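Local structure of sortase family protein (Streptococcus agalactiae, 4D7W) at residues R26-N31 with L98-D103; G64-P69 with D131-S136; L75-G80 with T88-L93. The protein probably acts as a class C sortase, a cysteine transpeptidase that takes part in assembling the type 2b pilus of group B Streptococcus. All coordinates share one frame; numbering follows the deposited sequence.

Contact 1 of 3, residues R26-N31 with L98-D103; sequences RAKEYN and LPIGGD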
loop_
_atom_site.group_PDB
_atom_site.type_symbol
_atom_site.label_atom_id
_atom_site.label_comp_id
_atom_site.label_asym_id
_atom_site.label_seq_id
_atom_site.Cartn_x
_atom_site.Cartn_y
_atom_site.Cartn_z
ATOM N N ARG A 26 17.534 0.151 -1.724
ATOM C CA ARG A 26 17.024 -0.553 -2.902
ATOM C C ARG A 26 15.580 -0.165 -3.235
ATOM O O ARG A 26 15.203 -0.060 -4.403
ATOM C CB ARG A 26 17.108 -2.067 -2.694
ATOM C CG ARG A 26 18.534 -2.633 -2.719
ATOM C CD ARG A 26 18.500 -4.164 -2.822
ATOM N NE ARG A 26 18.100 -4.601 -4.164
ATOM C CZ ARG A 26 17.012 -5.329 -4.440
ATOM N NH1 ARG A 26 16.196 -5.723 -3.467
ATOM N NH2 ARG A 26 16.744 -5.671 -5.700
ATOM N N ALA A 27 14.773 0.032 -2.207
ATOM C CA ALA A 27 13.368 0.387 -2.440
ATOM C C ALA A 27 13.286 1.813 -2.963
ATOM O O ALA A 27 12.500 2.103 -3.841
ATOM C CB ALA A 27 12.550 0.217 -1.168
ATOM N N LYS A 28 14.153 2.691 -2.461
ATOM C CA LYS A 28 14.199 4.057 -2.965
ATOM C C LYS A 28 14.641 4.088 -4.413
ATOM O O LYS A 28 14.081 4.806 -5.237
ATOM C CB LYS A 28 15.125 4.913 -2.110
ATOM C CG LYS A 28 14.620 5.112 -0.703
ATOM C CD LYS A 28 15.496 6.125 0.012
ATOM C CE LYS A 28 14.973 6.409 1.392
ATOM N NZ LYS A 28 15.895 7.376 2.058
ATOM N N GLU A 29 15.665 3.313 -4.728
ATOM C CA GLU A 29 16.135 3.233 -6.094
ATOM C C GLU A 29 14.999 2.740 -6.989
ATOM O O GLU A 29 14.748 3.288 -8.056
ATOM C CB GLU A 29 17.339 2.306 -6.190
ATOM C CG GLU A 29 18.114 2.474 -7.449
ATOM C CD GLU A 29 18.803 3.823 -7.518
ATOM O OE1 GLU A 29 18.894 4.514 -6.474
ATOM O OE2 GLU A 29 19.257 4.190 -8.618
ATOM N N TYR A 30 14.314 1.697 -6.536
ATOM C CA TYR A 30 13.175 1.156 -7.265
ATOM C C TYR A 30 12.131 2.232 -7.562
ATOM O O TYR A 30 11.718 2.407 -8.703
ATOM C CB TYR A 30 12.551 0.024 -6.469
ATOM C CG TYR A 30 11.391 -0.671 -7.155
ATOM C CD1 TYR A 30 11.604 -1.777 -7.983
ATOM C CD2 TYR A 30 10.082 -0.250 -6.944
ATOM C CE1 TYR A 30 10.548 -2.436 -8.588
ATOM C CE2 TYR A 30 9.012 -0.899 -7.544
ATOM C CZ TYR A 30 9.253 -1.993 -8.367
ATOM O OH TYR A 30 8.191 -2.632 -8.964
ATOM N N ASN A 31 11.720 2.967 -6.533
ATOM C CA ASN A 31 10.671 3.972 -6.702
ATOM C C ASN A 31 11.091 5.174 -7.558
ATOM O O ASN A 31 10.262 6.011 -7.928
ATOM C CB ASN A 31 10.204 4.459 -5.332
ATOM C CG ASN A 31 8.991 3.708 -4.830
ATOM O OD1 ASN A 31 8.601 2.690 -5.398
ATOM N ND2 ASN A 31 8.398 4.196 -3.746
ATOM N N LEU A 98 6.291 1.446 -4.533
ATOM C CA LEU A 98 6.377 0.869 -3.176
ATOM C C LEU A 98 5.858 1.873 -2.148
ATOM O O LEU A 98 6.052 3.071 -2.319
ATOM C CB LEU A 98 7.829 0.464 -2.830
ATOM C CG LEU A 98 8.434 -0.561 -3.787
ATOM C CD1 LEU A 98 9.962 -0.735 -3.591
ATOM C CD2 LEU A 98 7.690 -1.891 -3.633
ATOM N N PRO A 99 5.202 1.384 -1.082
ATOM C CA PRO A 99 4.559 2.243 -0.079
ATOM C C PRO A 99 5.507 3.028 0.838
ATOM O O PRO A 99 5.072 3.464 1.895
ATOM C CB PRO A 99 3.720 1.247 0.741
ATOM C CG PRO A 99 4.401 -0.073 0.534
ATOM C CD PRO A 99 4.854 -0.035 -0.892
ATOM N N ILE A 100 6.767 3.209 0.457
ATOM C CA ILE A 100 7.647 4.120 1.201
ATOM C C ILE A 100 7.636 5.520 0.570
ATOM O O ILE A 100 8.375 6.409 0.982
ATOM C CB ILE A 100 9.080 3.604 1.250
ATOM C CG1 ILE A 100 9.628 3.428 -0.174
ATOM C CG2 ILE A 100 9.132 2.290 2.018
ATOM C CD1 ILE A 100 11.154 3.437 -0.256
ATOM N N GLY A 101 6.809 5.714 -0.450
ATOM C CA GLY A 101 6.719 7.016 -1.090
ATOM C C GLY A 101 8.028 7.471 -1.706
ATOM O O GLY A 101 8.840 6.643 -2.136
ATOM N N GLY A 102 8.239 8.789 -1.715
ATOM C CA GLY A 102 9.356 9.410 -2.401
ATOM C C GLY A 102 8.774 10.402 -3.394
ATOM O O GLY A 102 7.580 10.391 -3.647
ATOM N N ASP A 103 9.605 11.265 -3.952
ATOM C CA ASP A 103 9.143 12.205 -4.961
ATOM C C ASP A 103 8.614 11.478 -6.207
ATOM O O ASP A 103 9.202 10.480 -6.648
ATOM C CB ASP A 103 10.282 13.149 -5.342
ATOM C CG ASP A 103 9.926 14.054 -6.502
ATOM O OD1 ASP A 103 9.261 15.087 -6.263
ATOM O OD2 ASP A 103 10.315 13.735 -7.651
#
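N31 meets L98 and G101 through its side-chain amide, and both ends of that amide are used. OD1 accepts the backbone N-H of L98 at 2.8 Å. The donor lies in the carbonyl plane on a lone pair, but the bond is bent, with 140° at the hydrogen. ND2 donates twice. One N-H runs to L98 O at 3.0 Å and is nearly straight (169°). The other runs to G101 O, also at 3.0 Å. Both acceptors lie in the amide plane, so the two bonds and the one at OD1 together fix the rotation of the group. CG of N31 sits off a staggered position (chi1 -94°), which brings the amide up to the backbone of L98 and G101. L98 O also receives a weak bond from G101 N, which closes a tight turn through P99 and I100. The contact joins the last turns of helix 17-31 to the loop between strands 90-92 and 105-115 of the sortase beta-barrel. Further along the loop, G102 N is bonded to D167 OD2 and G102 O to T105 OG1. In the helix, N31 N is bonded to A27 O.

Beside the polar grip lies an apolar patch. L98 CD1 approaches Y30 CD2 at 3.4 Å, and the two side chains cross at about a right angle. The same methyl touches A27 CB at 3.7 Å. I100 CD1 meets A27 CB at 3.6 Å and also touches K28 CG, the side chains of I100 and K28 crossing at about a right angle. Y51 of helix 45-52 packs against both Y30 and L98.

Contact 2 of 3, residues G64-P69 with D131-S136; sequences GYISIP and DHWTVS
The Y65 ring carries S136 CB over one face, offset toward the rim. CB stands 3.7 Å from the ring centroid, 21° off the normal, which makes a CH-pi contact. CG of Y65 lies between the backbone N and the carbonyl carbon (chi1 60°), and the ring beyond it lies against S136 CB. S136 OG runs past the ring near CE2, and Y65 OH has a weak hydrogen bond to Q9. The W133 ring is approached obliquely by I66, whose CD1 lies 3.8 Å from W133 CD1. L171 and V146 also pack on this tryptophan, and its NE1 is hydrogen-bonded to Q169 OE1. I68 CG1 lies against W133 CB, the two side chains pointing the same way.

Strands 64-68 and 132-136 run antiparallel, with 166° between their directions. They are neighbours in the sortase beta-barrel sheet. Strand 73-79 pairs with the far edge of the first, and strand 140-152 with that of the second. Y65 and S136 form a hydrogen-bonded pair: Y65 N to S136 O is 3.1 Å and S136 N to Y65 O is 2.8 Å. S67 and T134 form another, with S67 N to T134 O at 2.8 Å and T134 N to S67 O at 3.0 Å. Between them, I66 and V135 are a non-hydrogen-bonded pair. Their side chains lie on the buried face, where CG1 meets CG1 and L77 touches both.

The other face bears Y65, S67, T134 and S136, and is polar. A water bridges the strands there. It is hydrogen-bonded to S67 OG (3.0 Å) and T134 OG1 (2.9 Å), and more weakly to Y65 O.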
loop_
_atom_site.group_PDB
_atom_site.type_symbol
_atom_site.label_atom_id
_atom_site.label_comp_id
_atom_site.label_asym_id
_atom_site.label_seq_id
_atom_site.Cartn_x
_atom_site.Cartn_y
_atom_site.Cartn_z
ATOM N N GLY A 64 5.227 -5.048 5.608
ATOM C CA GLY A 64 4.936 -4.144 6.705
ATOM C C GLY A 64 3.440 -4.136 6.984
ATOM O O GLY A 64 2.756 -5.099 6.693
ATOM N N TYR A 65 2.931 -3.057 7.565
ATOM C CA TYR A 65 1.539 -3.030 7.953
ATOM C C TYR A 65 0.992 -1.619 7.929
ATOM O O TYR A 65 1.733 -0.643 8.092
ATOM C CB TYR A 65 1.343 -3.657 9.340
ATOM C CG TYR A 65 2.084 -2.998 10.484
ATOM C CD1 TYR A 65 3.403 -3.348 10.791
ATOM C CD2 TYR A 65 1.454 -2.053 11.290
ATOM C CE1 TYR A 65 4.074 -2.754 11.859
ATOM C CE2 TYR A 65 2.122 -1.446 12.358
ATOM C CZ TYR A 65 3.427 -1.803 12.638
ATOM O OH TYR A 65 4.084 -1.196 13.696
ATOM N N ILE A 66 -0.316 -1.528 7.722
ATOM C CA ILE A 66 -0.997 -0.249 7.633
ATOM C C ILE A 66 -1.880 -0.042 8.860
ATOM O O ILE A 66 -2.455 -0.992 9.391
ATOM C CB ILE A 66 -1.848 -0.149 6.356
ATOM C CG1 ILE A 66 -2.482 1.238 6.237
ATOM C CG2 ILE A 66 -2.904 -1.251 6.329
ATOM C CD1 ILE A 66 -3.326 1.400 4.985
ATOM N N SER A 67 -1.963 1.208 9.307
ATOM C CA SER A 67 -2.738 1.578 10.493
ATOM C C SER A 67 -3.687 2.708 10.161
ATOM O O SER A 67 -3.259 3.749 9.652
ATOM C CB SER A 67 -1.825 2.017 11.640
ATOM O OG SER A 67 -1.042 0.944 12.108
ATOM N N ILE A 68 -4.965 2.500 10.456
ATOM C CA ILE A 68 -5.995 3.492 10.192
ATOM C C ILE A 68 -6.836 3.664 11.442
ATOM O O ILE A 68 -7.958 3.135 11.521
ATOM C CB ILE A 68 -6.891 3.089 9.015
ATOM C CG1 ILE A 68 -6.038 2.542 7.871
ATOM C CG2 ILE A 68 -7.736 4.273 8.559
ATOM C CD1 ILE A 68 -6.843 2.105 6.683
ATOM N N PRO A 69 -6.289 4.397 12.422
ATOM C CA PRO A 69 -6.835 4.607 13.767
ATOM C C PRO A 69 -8.308 4.953 13.768
ATOM O O PRO A 69 -9.027 4.499 14.649
ATOM C CB PRO A 69 -6.008 5.781 14.294
ATOM C CG PRO A 69 -4.679 5.591 13.639
ATOM C CD PRO A 69 -4.995 5.088 12.247
ATOM N N ASP A 131 -8.225 13.209 7.325
ATOM C CA ASP A 131 -7.880 12.062 8.167
ATOM C C ASP A 131 -6.509 11.526 7.778
ATOM O O ASP A 131 -6.064 11.750 6.659
ATOM C CB ASP A 131 -8.941 10.963 8.054
ATOM C CG ASP A 131 -10.275 11.377 8.675
ATOM O OD1 ASP A 131 -10.273 12.288 9.531
ATOM O OD2 ASP A 131 -11.316 10.795 8.315
ATOM N N HIS A 132 -5.854 10.829 8.701
ATOM C CA HIS A 132 -4.513 10.256 8.463
ATOM C C HIS A 132 -4.491 8.733 8.546
ATOM O O HIS A 132 -5.268 8.128 9.284
ATOM C CB HIS A 132 -3.487 10.778 9.486
ATOM C CG HIS A 132 -3.236 12.254 9.429
ATOM N ND1 HIS A 132 -2.114 12.833 9.982
ATOM C CD2 HIS A 132 -3.958 13.269 8.900
ATOM C CE1 HIS A 132 -2.151 14.139 9.791
ATOM N NE2 HIS A 132 -3.261 14.431 9.138
ATOM N N TRP A 133 -3.563 8.114 7.821
ATOM C CA TRP A 133 -3.134 6.753 8.148
ATOM C C TRP A 133 -1.602 6.658 8.063
ATOM O O TRP A 133 -0.921 7.594 7.616
ATOM C CB TRP A 133 -3.806 5.715 7.239
ATOM C CG TRP A 133 -3.326 5.698 5.817
ATOM C CD1 TRP A 133 -2.278 4.990 5.320
ATOM C CD2 TRP A 133 -3.910 6.388 4.703
ATOM N NE1 TRP A 133 -2.152 5.207 3.969
ATOM C CE2 TRP A 133 -3.149 6.056 3.564
ATOM C CE3 TRP A 133 -5.008 7.248 4.559
ATOM C CZ2 TRP A 133 -3.437 6.569 2.293
ATOM C CZ3 TRP A 133 -5.297 7.753 3.297
ATOM C CH2 TRP A 133 -4.509 7.415 2.184
ATOM N N THR A 134 -1.060 5.552 8.551
ATOM C CA THR A 134 0.372 5.309 8.473
ATOM C C THR A 134 0.622 3.902 7.951
ATOM O O THR A 134 -0.192 2.993 8.160
ATOM C CB THR A 134 1.061 5.460 9.834
ATOM O OG1 THR A 134 0.557 4.468 10.732
ATOM C CG2 THR A 134 0.829 6.849 10.425
ATOM N N VAL A 135 1.724 3.746 7.232
ATOM C CA VAL A 135 2.248 2.436 6.911
ATOM C C VAL A 135 3.587 2.335 7.639
ATOM O O VAL A 135 4.360 3.300 7.698
ATOM C CB VAL A 135 2.402 2.209 5.382
ATOM C CG1 VAL A 135 1.028 2.217 4.696
ATOM C CG2 VAL A 135 3.247 3.271 4.788
ATOM N N SER A 136 3.824 1.181 8.246
ATOM C CA SER A 136 5.049 0.945 8.985
ATOM C C SER A 136 5.851 -0.060 8.200
ATOM O O SER A 136 5.351 -1.131 7.878
ATOM C CB SER A 136 4.744 0.445 10.389
ATOM O OG SER A 136 3.849 1.345 11.023
HETATM O O HOH W 1 1.374 1.686 10.559
#

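Contact 3 of 3, residues L75-G80 with T88-L93; sequences LPLYHG and TSIGHL
Strands 75-79 and 90-92 run parallel with 33° between their directions, joined by I90 N to P76 O (3.2 Å), Y78 N to I90 O (2.9 Å) and H92 N to Y78 O (2.9 Å). I90 sits between two leucines. L75 crosses it at about a right angle, and the terminal methyls, CD1 on each residue, meet at 3.6 Å. L77 CD2 presses on I90 CG2 at 3.4 Å, tighter than usual carbon contact.

On the face away from L77 and I90, the Y78 ring meets S89 of the loop before strand 90-92. S89 OG comes obliquely to the ring, 3.3 Å from Y78 CE1, and also touches P76 CG. I90 O lies at the ring edge of Y78, near its plane.

H92 CB rests near Y78 O at 3.5 Å. CG of H92 is anti to the backbone N (chi1 168°), and the end of the side chain leads away from strand 75-79. H92 ND1 is bonded to Y51 OH and NE2 to S97 O. H79 ND1 is bonded to G61 O and NE2 to Q54 O, and Y51 meets both histidine rings, edge-to-face with H79.

The pairing belongs to a beta-alpha-beta unit of the sortase fold, in which the short helix 83-86 links the two parallel strands.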
loop_
_atom_site.group_PDB
_atom_site.type_symbol
_atom_site.label_atom_id
_atom_site.label_comp_id
_atom_site.label_asym_id
_atom_site.label_seq_id
_atom_site.Cartn_x
_atom_site.Cartn_y
_atom_site.Cartn_z
ATOM N N LEU A 75 -3.453 -3.899 9.715
ATOM C CA LEU A 75 -3.334 -5.106 8.895
ATOM C C LEU A 75 -1.992 -5.181 8.206
ATOM O O LEU A 75 -1.403 -4.144 7.864
ATOM C CB LEU A 75 -4.435 -5.161 7.833
ATOM C CG LEU A 75 -5.880 -5.387 8.260
ATOM C CD1 LEU A 75 -6.809 -5.069 7.099
ATOM C CD2 LEU A 75 -6.075 -6.814 8.709
ATOM N N PRO A 76 -1.506 -6.410 7.986
ATOM C CA PRO A 76 -0.261 -6.629 7.238
ATOM C C PRO A 76 -0.435 -6.344 5.749
ATOM O O PRO A 76 -1.495 -6.642 5.190
ATOM C CB PRO A 76 0.049 -8.115 7.491
ATOM C CG PRO A 76 -1.293 -8.740 7.813
ATOM C CD PRO A 76 -2.079 -7.663 8.523
ATOM N N LEU A 77 0.593 -5.763 5.134
ATOM C CA LEU A 77 0.624 -5.416 3.710
ATOM C C LEU A 77 1.446 -6.412 2.927
ATOM O O LEU A 77 2.609 -6.613 3.259
ATOM C CB LEU A 77 1.258 -4.036 3.483
ATOM C CG LEU A 77 0.499 -2.787 3.877
ATOM C CD1 LEU A 77 1.362 -1.571 3.552
ATOM C CD2 LEU A 77 -0.824 -2.735 3.129
ATOM N N TYR A 78 0.891 -6.992 1.868
ATOM C CA TYR A 78 1.655 -7.961 1.087
ATOM C C TYR A 78 1.935 -7.504 -0.350
ATOM O O TYR A 78 1.199 -6.691 -0.909
ATOM C CB TYR A 78 0.921 -9.311 1.080
ATOM C CG TYR A 78 0.958 -10.020 2.424
ATOM C CD1 TYR A 78 0.015 -9.741 3.401
ATOM C CD2 TYR A 78 1.953 -10.955 2.721
ATOM C CE1 TYR A 78 0.043 -10.376 4.637
ATOM C CE2 TYR A 78 1.995 -11.584 3.957
ATOM C CZ TYR A 78 1.028 -11.288 4.905
ATOM O OH TYR A 78 1.044 -11.896 6.128
ATOM N N HIS A 79 2.998 -8.047 -0.947
ATOM C CA HIS A 79 3.230 -7.923 -2.383
ATOM C C HIS A 79 2.031 -8.429 -3.182
ATOM O O HIS A 79 1.527 -9.519 -2.927
ATOM C CB HIS A 79 4.470 -8.719 -2.824
ATOM C CG HIS A 79 5.783 -8.137 -2.369
ATOM N ND1 HIS A 79 6.277 -8.315 -1.097
ATOM C CD2 HIS A 79 6.710 -7.402 -3.029
ATOM C CE1 HIS A 79 7.452 -7.716 -0.987
ATOM N NE2 HIS A 79 7.739 -7.150 -2.145
ATOM N N GLY A 80 1.586 -7.645 -4.159
ATOM C CA GLY A 80 0.611 -8.130 -5.122
ATOM C C GLY A 80 -0.789 -8.162 -4.546
ATOM O O GLY A 80 -0.993 -7.865 -3.377
ATOM N N THR A 88 -7.311 -12.216 3.636
ATOM C CA THR A 88 -7.058 -11.875 5.039
ATOM C C THR A 88 -6.227 -10.609 5.265
ATOM O O THR A 88 -6.049 -10.177 6.407
ATOM C CB THR A 88 -6.330 -13.019 5.762
ATOM O OG1 THR A 88 -5.035 -13.212 5.169
ATOM C CG2 THR A 88 -7.144 -14.303 5.678
ATOM N N SER A 89 -5.702 -10.022 4.193
ATOM C CA SER A 89 -4.794 -8.897 4.354
ATOM C C SER A 89 -4.986 -7.842 3.290
ATOM O O SER A 89 -5.894 -7.926 2.470
ATOM C CB SER A 89 -3.349 -9.380 4.332
ATOM O OG SER A 89 -3.141 -10.328 5.359
ATOM N N ILE A 90 -4.112 -6.848 3.313
ATOM C CA ILE A 90 -4.148 -5.801 2.317
ATOM C C ILE A 90 -3.085 -6.086 1.270
ATOM O O ILE A 90 -1.972 -6.500 1.606
ATOM C CB ILE A 90 -3.915 -4.419 2.956
ATOM C CG1 ILE A 90 -4.925 -4.181 4.090
ATOM C CG2 ILE A 90 -3.980 -3.326 1.906
ATOM C CD1 ILE A 90 -6.385 -4.262 3.635
ATOM N N GLY A 91 -3.426 -5.861 0.009
ATOM C CA GLY A 91 -2.497 -6.114 -1.065
ATOM C C GLY A 91 -1.941 -4.826 -1.631
ATOM O O GLY A 91 -2.588 -3.777 -1.590
ATOM N N HIS A 92 -0.732 -4.904 -2.173
ATOM C CA HIS A 92 -0.154 -3.761 -2.870
ATOM C C HIS A 92 -0.211 -3.979 -4.383
ATOM O O HIS A 92 0.272 -4.990 -4.874
ATOM C CB HIS A 92 1.277 -3.531 -2.392
ATOM C CG HIS A 92 2.037 -2.569 -3.242
ATOM N ND1 HIS A 92 2.889 -2.981 -4.244
ATOM C CD2 HIS A 92 2.058 -1.216 -3.256
ATOM C CE1 HIS A 92 3.401 -1.919 -4.841
ATOM N NE2 HIS A 92 2.918 -0.837 -4.258
ATOM N N LEU A 93 -0.810 -3.046 -5.127
ATOM C CA LEU A 93 -0.923 -3.184 -6.589
ATOM C C LEU A 93 0.465 -3.213 -7.240
ATOM O O LEU A 93 1.220 -2.245 -7.156
ATOM C CB LEU A 93 -1.758 -2.048 -7.188
ATOM C CG LEU A 93 -2.298 -2.267 -8.604
ATOM C CD1 LEU A 93 -3.181 -3.492 -8.656
ATOM C CD2 LEU A 93 -3.082 -1.054 -9.102
#

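How the contacts relate
Contacts 2 and 3 belong to one mixed sheet, with centres about 13 Å apart. Strand 62-68 lies beside strand 73-79, so the sheet order runs 132-137, 62-68, 73-79, 90-92. Probable backbone bonds between G64 and L77 and between I66 and L75 join the two contacts. Contact 1 brings helix 17-31 against a loop that follows strand 90-92. Its centre is about 17 Å from each of the others, but P99 touches both V135 and H92. Along the chain, 75-80 and 88-93 fall between the segments of both other contacts, while contacts 1 and 2 alternate. Contact 1 thus packs helix 17-31 of the N-terminal part against a loop of the sortase barrel.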